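Local coordinates for short-chain-enoyl-CoA hydratase (Clostridium acetobutylicum, PDB 5Z7R), which catalyses the reversible hydration of crotonyl-CoA, also accepting hexenoyl-CoA but not higher analogues, in butanoate metabolism, at residues A[60-65]-A[103-108]; A[111-116]-A[130-135]; A[120-125]-A[176-181]. All coordinates share one frame; numbering follows the deposited sequence.

The three contacts lie close together in one crotonase domain and share its two sheets. In contact 1, 103-108 passes from the larger sheet to the smaller one, where it pairs with 60-65, and then leads into the helix that opens contact 2, whose centre is about 10 Å away. Contact 2 holds Glu114 and Glu134, the likely catalytic pair by similarity; the side chain of Val63 in contact 1 is about 9 Å from that of Glu114. Contact 3 continues the larger sheet: Val104 N lies 2.8 Å from Ile123 O, a probable hydrogen bond. Its Leu178 side chain is about 10 Å from that of Glu114, and Leu178 CD2 packs 3.5 Å from Phe130 CD2 of contact 2.

Contact 1 (A[60-65]-A[103-108]); sequences KSFVAG and AVNGFA
Phe62 turns its ring flat beneath Val104, whose CG2 sits almost over the centre, 4.2 Å from the centroid of the Phe62 ring in a CH-pi contact. The ring reaches this place because its CG is anti to the backbone N (chi1 175°); Val63 CG2 lies over the opposite face, offset toward the rim. The other methyl, Val104 CG1, touches Phe62 CB at 3.8 Å, and Ala108 CB comes obliquely to Phe62 CD2 at 3.9 Å. A large flat side chain suits this spot, where Ile115 and Ala116 of helix 111-117 add further packing.

The backbones pair in parallel through a beta bulge: Ser61 is matched with Phe107, but Val63 with Ala108. Phe107 N gives a nearly straight bond to Lys60 O (3.0 Å, 168°), on a lone pair. Phe107 O then accepts Val63 N at 2.9 Å and, weakly, Phe62 N. Gly106, bearing only hydrogens on its CA, lets Lys60 O approach. Farther out, the extended Lys60 chain runs alongside the Phe107 ring, CG to CE2 4.0 Å, while Ser61 OG meets the edge of that ring and bonds weakly to Leu25 O.

Here 103-108 passes from the larger sheet to the smaller one beside the corner at Phe62, as in the spiral of beta-beta-alpha units that defines the crotonase fold.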
loop_
_atom_site.group_PDB
_atom_site.type_symbol
_atom_site.label_atom_id
_atom_site.label_comp_id
_atom_site.label_asym_id
_atom_site.label_seq_id
_atom_site.Cartn_x
_atom_site.Cartn_y
_atom_site.Cartn_z
ATOM N N LYS A 60 -5.694 38.782 13.907
ATOM C CA LYS A 60 -6.703 37.883 14.414
ATOM C C LYS A 60 -6.657 36.493 13.727
ATOM O O LYS A 60 -6.899 35.462 14.391
ATOM C CB LYS A 60 -8.092 38.503 14.329
ATOM C CG LYS A 60 -9.065 37.833 15.303
ATOM C CD LYS A 60 -10.378 38.590 15.533
ATOM C CE LYS A 60 -11.001 38.189 16.879
ATOM N NZ LYS A 60 -12.480 38.368 16.925
ATOM N N SER A 61 -6.354 36.443 12.425
ATOM C CA SER A 61 -6.586 35.198 11.633
ATOM C C SER A 61 -5.481 34.760 10.733
ATOM O O SER A 61 -4.875 35.571 10.019
ATOM C CB SER A 61 -7.839 35.286 10.753
ATOM O OG SER A 61 -8.897 34.508 11.278
ATOM N N PHE A 62 -5.264 33.448 10.748
ATOM C CA PHE A 62 -4.515 32.791 9.697
ATOM C C PHE A 62 -5.476 32.645 8.503
ATOM O O PHE A 62 -5.355 33.371 7.532
ATOM C CB PHE A 62 -3.953 31.451 10.186
ATOM C CG PHE A 62 -3.269 30.658 9.118
ATOM C CD1 PHE A 62 -2.053 31.074 8.597
ATOM C CD2 PHE A 62 -3.855 29.508 8.619
ATOM C CE1 PHE A 62 -1.435 30.345 7.605
ATOM C CE2 PHE A 62 -3.254 28.784 7.632
ATOM C CZ PHE A 62 -2.038 29.189 7.137
ATOM N N VAL A 63 -6.335 31.654 8.581
ATOM C CA VAL A 63 -7.439 31.508 7.685
ATOM C C VAL A 63 -8.583 30.975 8.523
ATOM O O VAL A 63 -8.496 29.906 9.065
ATOM C CB VAL A 63 -7.059 30.552 6.538
ATOM C CG1 VAL A 63 -8.240 30.189 5.686
ATOM C CG2 VAL A 63 -5.944 31.120 5.697
ATOM N N ALA A 64 -9.651 31.730 8.642
ATOM C CA ALA A 64 -10.818 31.257 9.346
ATOM C C ALA A 64 -11.835 30.615 8.419
ATOM O O ALA A 64 -12.773 31.250 7.997
ATOM C CB ALA A 64 -11.447 32.372 10.145
ATOM N N GLY A 65 -11.661 29.353 8.108
ATOM C CA GLY A 65 -12.654 28.625 7.354
ATOM C C GLY A 65 -12.804 28.891 5.872
ATOM O O GLY A 65 -11.934 29.431 5.227
ATOM N N ALA A 103 3.127 30.088 8.760
ATOM C CA ALA A 103 3.186 30.905 9.954
ATOM C C ALA A 103 1.776 31.180 10.400
ATOM O O ALA A 103 1.106 32.093 9.937
ATOM C CB ALA A 103 3.946 32.187 9.699
ATOM N N VAL A 104 1.302 30.358 11.310
ATOM C CA VAL A 104 -0.088 30.426 11.677
ATOM C C VAL A 104 -0.155 31.505 12.718
ATOM O O VAL A 104 0.308 31.336 13.860
ATOM C CB VAL A 104 -0.609 29.074 12.202
ATOM C CG1 VAL A 104 -2.073 29.150 12.612
ATOM C CG2 VAL A 104 -0.408 28.015 11.141
ATOM N N ASN A 105 -0.718 32.624 12.299
ATOM C CA ASN A 105 -0.732 33.836 13.106
ATOM C C ASN A 105 -2.024 34.020 13.850
ATOM O O ASN A 105 -2.204 34.999 14.537
ATOM C CB ASN A 105 -0.464 35.066 12.233
ATOM C CG ASN A 105 -1.536 35.268 11.170
ATOM O OD1 ASN A 105 -2.498 36.032 11.369
ATOM N ND2 ASN A 105 -1.399 34.548 10.056
ATOM N N GLY A 106 -2.938 33.075 13.758
ATOM C CA GLY A 106 -4.211 33.281 14.442
ATOM C C GLY A 106 -5.158 32.174 14.126
ATOM O O GLY A 106 -4.740 31.045 13.990
ATOM N N PHE A 107 -6.435 32.487 14.014
ATOM C CA PHE A 107 -7.441 31.464 13.715
ATOM C C PHE A 107 -7.035 30.599 12.513
ATOM O O PHE A 107 -6.572 31.101 11.468
ATOM C CB PHE A 107 -8.777 32.121 13.412
ATOM C CG PHE A 107 -9.585 32.540 14.620
ATOM C CD1 PHE A 107 -10.142 31.600 15.468
ATOM C CD2 PHE A 107 -9.912 33.870 14.816
ATOM C CE1 PHE A 107 -10.948 31.982 16.535
ATOM C CE2 PHE A 107 -10.718 34.258 15.880
ATOM C CZ PHE A 107 -11.238 33.308 16.739
ATOM N N ALA A 108 -7.191 29.291 12.688
ATOM C CA ALA A 108 -6.947 28.314 11.618
ATOM C C ALA A 108 -7.959 27.184 11.694
ATOM O O ALA A 108 -7.684 26.141 12.257
ATOM C CB ALA A 108 -5.535 27.766 11.688
#

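Contact 2 (A[111-116]-A[130-135]); sequences GGCEIA and FGQPEV
Phe130 meets Cys113 through the edge of its ring, with CD2 4.2 Å from the sulphur SG of Cys113. The CB of Cys113 points from the helix to the strand and SG reaches the ring edge; a small, weakly polar side chain fits the short distance between them. Leu178 and Val179 pack on the same ring.

At Gly131 the strand brings its backbone right up to the helix: Gly131 O lies 3.4 Å from Cys113 CB. A backbone hydrogen bond between Gly131 and Gly110 ties the end of the strand to the residue just ahead of the helix.

Gln132 follows, its chain bent at chi2 (-62°) so that the flat amide slants over the stem of Glu114, with amide and carboxylate planes steeply inclined. The same amide lies beside the carboxylate of Glu134, so one polar side chain flanks both acids.

Glu134 curls back by its own bend at chi2 (88°) and meets Glu114 tip to tip. The two OE1 atoms, Glu114 OE1 and Glu134 OE1, are 3.6 Å apart, and Glu134 OE1 also stands 3.8 Å from Gly111 N at the start of the helix. Glu114 is held from its other oxygen: OE2 accepts hydrogen bonds from Phe143 N and Gly145 N, which fix the turn of its carboxylate. Beyond, Val135 packs on Val207 of the second subunit, so the 3-10 turn carrying Glu134 also reaches the subunit interface.

Two facing glutamates beside a glycine-rich helix start form the active site of enoyl-CoA hydratases; by similarity, Glu114 and Glu134 probably serve as nucleophile and proton acceptor.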
loop_
_atom_site.group_PDB
_atom_site.type_symbol
_atom_site.label_atom_id
_atom_site.label_comp_id
_atom_site.label_asym_id
_atom_site.label_seq_id
_atom_site.Cartn_x
_atom_site.Cartn_y
_atom_site.Cartn_z
ATOM N N GLY A 111 -11.084 24.656 6.458
ATOM C CA GLY A 111 -10.147 24.856 5.353
ATOM C C GLY A 111 -8.808 25.499 5.722
ATOM O O GLY A 111 -7.806 25.347 5.008
ATOM N N GLY A 112 -8.783 26.254 6.824
ATOM C CA GLY A 112 -7.577 26.950 7.232
ATOM C C GLY A 112 -6.605 26.070 7.964
ATOM O O GLY A 112 -5.393 26.183 7.789
ATOM N N CYS A 113 -7.143 25.208 8.814
ATOM C CA CYS A 113 -6.393 24.097 9.355
ATOM C C CYS A 113 -5.854 23.252 8.217
ATOM O O CYS A 113 -4.654 22.943 8.158
ATOM C CB CYS A 113 -7.281 23.256 10.233
ATOM S SG CYS A 113 -6.287 22.188 11.276
ATOM N N GLU A 114 -6.729 22.952 7.253
ATOM C CA GLU A 114 -6.350 22.085 6.111
ATOM C C GLU A 114 -5.265 22.682 5.265
ATOM O O GLU A 114 -4.352 21.962 4.855
ATOM C CB GLU A 114 -7.567 21.682 5.275
ATOM C CG GLU A 114 -8.585 20.832 6.052
ATOM C CD GLU A 114 -9.955 20.778 5.385
ATOM O OE1 GLU A 114 -10.543 21.854 5.121
ATOM O OE2 GLU A 114 -10.447 19.664 5.113
ATOM N N ILE A 115 -5.276 23.997 5.034
ATOM C CA ILE A 115 -4.194 24.552 4.236
ATOM C C ILE A 115 -2.876 24.493 4.990
ATOM O O ILE A 115 -1.812 24.207 4.416
ATOM C CB ILE A 115 -4.486 25.985 3.701
ATOM C CG1 ILE A 115 -3.484 26.340 2.588
ATOM C CG2 ILE A 115 -4.470 27.047 4.809
ATOM C CD1 ILE A 115 -4.022 27.366 1.609
ATOM N N ALA A 116 -2.934 24.749 6.286
ATOM C CA ALA A 116 -1.728 24.753 7.110
ATOM C C ALA A 116 -1.126 23.329 7.133
ATOM O O ALA A 116 0.101 23.159 7.020
ATOM C CB ALA A 116 -2.046 25.251 8.514
ATOM N N PHE A 130 -6.734 25.947 16.464
ATOM C CA PHE A 130 -6.874 24.964 15.381
ATOM C C PHE A 130 -8.141 24.197 15.597
ATOM O O PHE A 130 -8.578 24.028 16.721
ATOM C CB PHE A 130 -5.694 23.985 15.310
ATOM C CG PHE A 130 -4.399 24.632 14.987
ATOM C CD1 PHE A 130 -3.696 25.323 15.957
ATOM C CD2 PHE A 130 -3.882 24.577 13.718
ATOM C CE1 PHE A 130 -2.490 25.925 15.653
ATOM C CE2 PHE A 130 -2.680 25.185 13.413
ATOM C CZ PHE A 130 -1.983 25.849 14.370
ATOM N N GLY A 131 -8.726 23.738 14.499
ATOM C CA GLY A 131 -9.998 23.029 14.560
ATOM C C GLY A 131 -10.579 22.672 13.218
ATOM O O GLY A 131 -10.089 23.117 12.175
ATOM N N GLN A 132 -11.624 21.851 13.286
ATOM C CA GLN A 132 -12.343 21.332 12.114
ATOM C C GLN A 132 -13.826 21.402 12.425
ATOM O O GLN A 132 -14.397 20.443 12.906
ATOM C CB GLN A 132 -11.986 19.864 11.823
ATOM C CG GLN A 132 -10.582 19.598 11.301
ATOM C CD GLN A 132 -10.263 20.259 9.969
ATOM O OE1 GLN A 132 -11.151 20.630 9.194
ATOM N NE2 GLN A 132 -8.977 20.388 9.688
ATOM N N PRO A 133 -14.473 22.534 12.113
ATOM C CA PRO A 133 -15.875 22.689 12.520
ATOM C C PRO A 133 -16.860 21.848 11.695
ATOM O O PRO A 133 -18.059 21.739 12.060
ATOM C CB PRO A 133 -16.148 24.184 12.290
ATOM C CG PRO A 133 -14.862 24.812 11.922
ATOM C CD PRO A 133 -13.974 23.720 11.406
ATOM N N GLU A 134 -16.354 21.237 10.622
ATOM C CA GLU A 134 -17.200 20.788 9.504
ATOM C C GLU A 134 -18.436 20.007 9.918
ATOM O O GLU A 134 -19.537 20.314 9.485
ATOM C CB GLU A 134 -16.376 20.042 8.483
ATOM C CG GLU A 134 -15.468 20.978 7.684
ATOM C CD GLU A 134 -14.101 21.255 8.295
ATOM O OE1 GLU A 134 -13.193 21.719 7.549
ATOM O OE2 GLU A 134 -13.930 21.016 9.512
ATOM N N VAL A 135 -18.281 19.042 10.806
ATOM C CA VAL A 135 -19.408 18.190 11.190
ATOM C C VAL A 135 -20.557 18.938 11.912
ATOM O O VAL A 135 -21.713 18.474 11.945
ATOM C CB VAL A 135 -18.904 16.960 12.000
ATOM C CG1 VAL A 135 -18.425 17.327 13.407
ATOM C CG2 VAL A 135 -20.022 15.955 12.113
#

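Contact 3 (A[120-125]-A[176-181]); sequences DIRIAS and IGLVNK
Arg122 and Asn180 join the two backbones, Asn180 N donating to Arg122 O at 3.0 Å with an angle of 164° at the hydrogen. Two residues along the strand, Ala124 N bonds to Lys181 O at 3.0 Å, so the strand gives its carbonyl and then its N-H to the same side. A third bond uses a side chain: Arg122 NE reaches Leu178 O at 2.8 Å, approaching nearly along the C=O axis, though the oxygen stands 17° out of the guanidinium plane. A bend at chi3 (-61°) swings the guanidinium back so that NE faces the loop.

Between these polar points carbon atoms pack. Val179 CG1 touches Arg122 CB at 3.8 Å and Ala124 CB at 4.0 Å, while the stem of Lys181 lies side by side with Ile123, its CB pressed to Ile123 CG1 at a tight 3.5 Å. Ile121 CG2 meets the amide of Asn180, the two side chains crossing at about a right angle.

The next shell holds these groups in place. Arg122 NH1 donates to Ala116 O and Cys119 O, and Leu152 packs on the same side chain. Asn180 ND2 bonds to Gln160 OE1 and Gly156 O of the third subunit.

Chemically, then, through NE and NH1 a buried arginine binds backbone carbonyls of the loop, of Ala116 in helix 111-117 and of Cys119 just after it, which would probably offset its charge in part, while the asparagine carries the junction on into the oligomer.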
loop_
_atom_site.group_PDB
_atom_site.type_symbol
_atom_site.label_atom_id
_atom_site.label_comp_id
_atom_site.label_asym_id
_atom_site.label_seq_id
_atom_site.Cartn_x
_atom_site.Cartn_y
_atom_site.Cartn_z
ATOM N N ASP A 120 4.829 22.001 4.497
ATOM C CA ASP A 120 5.874 21.200 5.087
ATOM C C ASP A 120 6.010 21.315 6.640
ATOM O O ASP A 120 6.032 20.301 7.335
ATOM C CB ASP A 120 7.188 21.562 4.410
ATOM C CG ASP A 120 7.200 21.179 2.952
ATOM O OD1 ASP A 120 7.151 19.970 2.686
ATOM O OD2 ASP A 120 7.261 22.069 2.075
ATOM N N ILE A 121 6.081 22.559 7.145
ATOM C CA ILE A 121 6.360 22.895 8.530
ATOM C C ILE A 121 5.308 23.871 9.044
ATOM O O ILE A 121 5.001 24.869 8.393
ATOM C CB ILE A 121 7.748 23.542 8.615
ATOM C CG1 ILE A 121 8.821 22.504 8.312
ATOM C CG2 ILE A 121 8.019 24.128 9.989
ATOM C CD1 ILE A 121 10.097 23.088 7.756
ATOM N N ARG A 122 4.739 23.592 10.199
ATOM C CA ARG A 122 3.812 24.513 10.820
ATOM C C ARG A 122 4.463 25.082 12.078
ATOM O O ARG A 122 5.148 24.379 12.854
ATOM C CB ARG A 122 2.523 23.815 11.236
ATOM C CG ARG A 122 1.563 23.538 10.089
ATOM C CD ARG A 122 0.676 22.291 10.270
ATOM N NE ARG A 122 1.436 21.051 10.382
ATOM C CZ ARG A 122 2.190 20.534 9.430
ATOM N NH1 ARG A 122 2.314 21.133 8.245
ATOM N NH2 ARG A 122 2.839 19.404 9.660
ATOM N N ILE A 123 4.191 26.363 12.278
ATOM C CA ILE A 123 4.687 27.130 13.385
ATOM C C ILE A 123 3.547 28.077 13.705
ATOM O O ILE A 123 2.796 28.464 12.821
ATOM C CB ILE A 123 6.019 27.766 12.936
ATOM C CG1 ILE A 123 7.154 27.202 13.772
ATOM C CG2 ILE A 123 6.024 29.285 12.868
ATOM C CD1 ILE A 123 8.213 26.546 12.915
ATOM N N ALA A 124 3.344 28.382 14.966
ATOM C CA ALA A 124 2.159 29.126 15.344
ATOM C C ALA A 124 2.512 30.202 16.339
ATOM O O ALA A 124 3.571 30.115 16.979
ATOM C CB ALA A 124 1.130 28.204 15.941
ATOM N N SER A 125 1.617 31.193 16.469
ATOM C CA SER A 125 1.712 32.210 17.523
ATOM C C SER A 125 0.751 31.869 18.654
ATOM O O SER A 125 -0.295 31.258 18.439
ATOM C CB SER A 125 1.511 33.652 17.001
ATOM O OG SER A 125 0.248 33.855 16.395
ATOM N N ILE A 176 0.427 17.964 20.596
ATOM C CA ILE A 176 0.106 16.813 19.750
ATOM C C ILE A 176 0.876 16.760 18.448
ATOM O O ILE A 176 0.616 15.887 17.618
ATOM C CB ILE A 176 -1.394 16.713 19.485
ATOM C CG1 ILE A 176 -1.868 17.796 18.502
ATOM C CG2 ILE A 176 -2.115 16.814 20.815
ATOM C CD1 ILE A 176 -3.384 17.912 18.441
ATOM N N GLY A 177 1.839 17.668 18.275
ATOM C CA GLY A 177 2.657 17.719 17.069
ATOM C C GLY A 177 2.006 18.402 15.860
ATOM O O GLY A 177 2.599 18.443 14.803
ATOM N N LEU A 178 0.798 18.935 15.992
ATOM C CA LEU A 178 0.181 19.663 14.880
ATOM C C LEU A 178 1.107 20.762 14.404
ATOM O O LEU A 178 1.291 20.972 13.181
ATOM C CB LEU A 178 -1.159 20.262 15.309
ATOM C CG LEU A 178 -1.958 20.907 14.189
ATOM C CD1 LEU A 178 -2.057 20.003 12.973
ATOM C CD2 LEU A 178 -3.361 21.259 14.672
ATOM N N VAL A 179 1.704 21.467 15.388
ATOM C CA VAL A 179 2.782 22.421 15.109
ATOM C C VAL A 179 4.101 21.999 15.731
ATOM O O VAL A 179 4.095 21.256 16.705
ATOM C CB VAL A 179 2.442 23.833 15.600
ATOM C CG1 VAL A 179 1.254 24.354 14.801
ATOM C CG2 VAL A 179 2.154 23.858 17.110
ATOM N N ASN A 180 5.195 22.492 15.125
ATOM C CA ASN A 180 6.561 22.335 15.575
ATOM C C ASN A 180 7.039 23.374 16.606
ATOM O O ASN A 180 8.000 23.135 17.308
ATOM C CB ASN A 180 7.494 22.423 14.380
ATOM C CG ASN A 180 7.301 21.298 13.397
ATOM O OD1 ASN A 180 6.620 20.302 13.675
ATOM N ND2 ASN A 180 7.922 21.441 12.233
ATOM N N LYS A 181 6.407 24.542 16.659
ATOM C CA LYS A 181 6.783 25.595 17.612
ATOM C C LYS A 181 5.659 26.558 17.892
ATOM O O LYS A 181 4.794 26.822 17.051
ATOM C CB LYS A 181 7.905 26.443 17.071
ATOM C CG LYS A 181 9.250 25.785 16.910
ATOM C CD LYS A 181 10.307 26.886 16.879
ATOM C CE LYS A 181 11.683 26.348 16.525
ATOM N NZ LYS A 181 11.805 26.119 15.058
#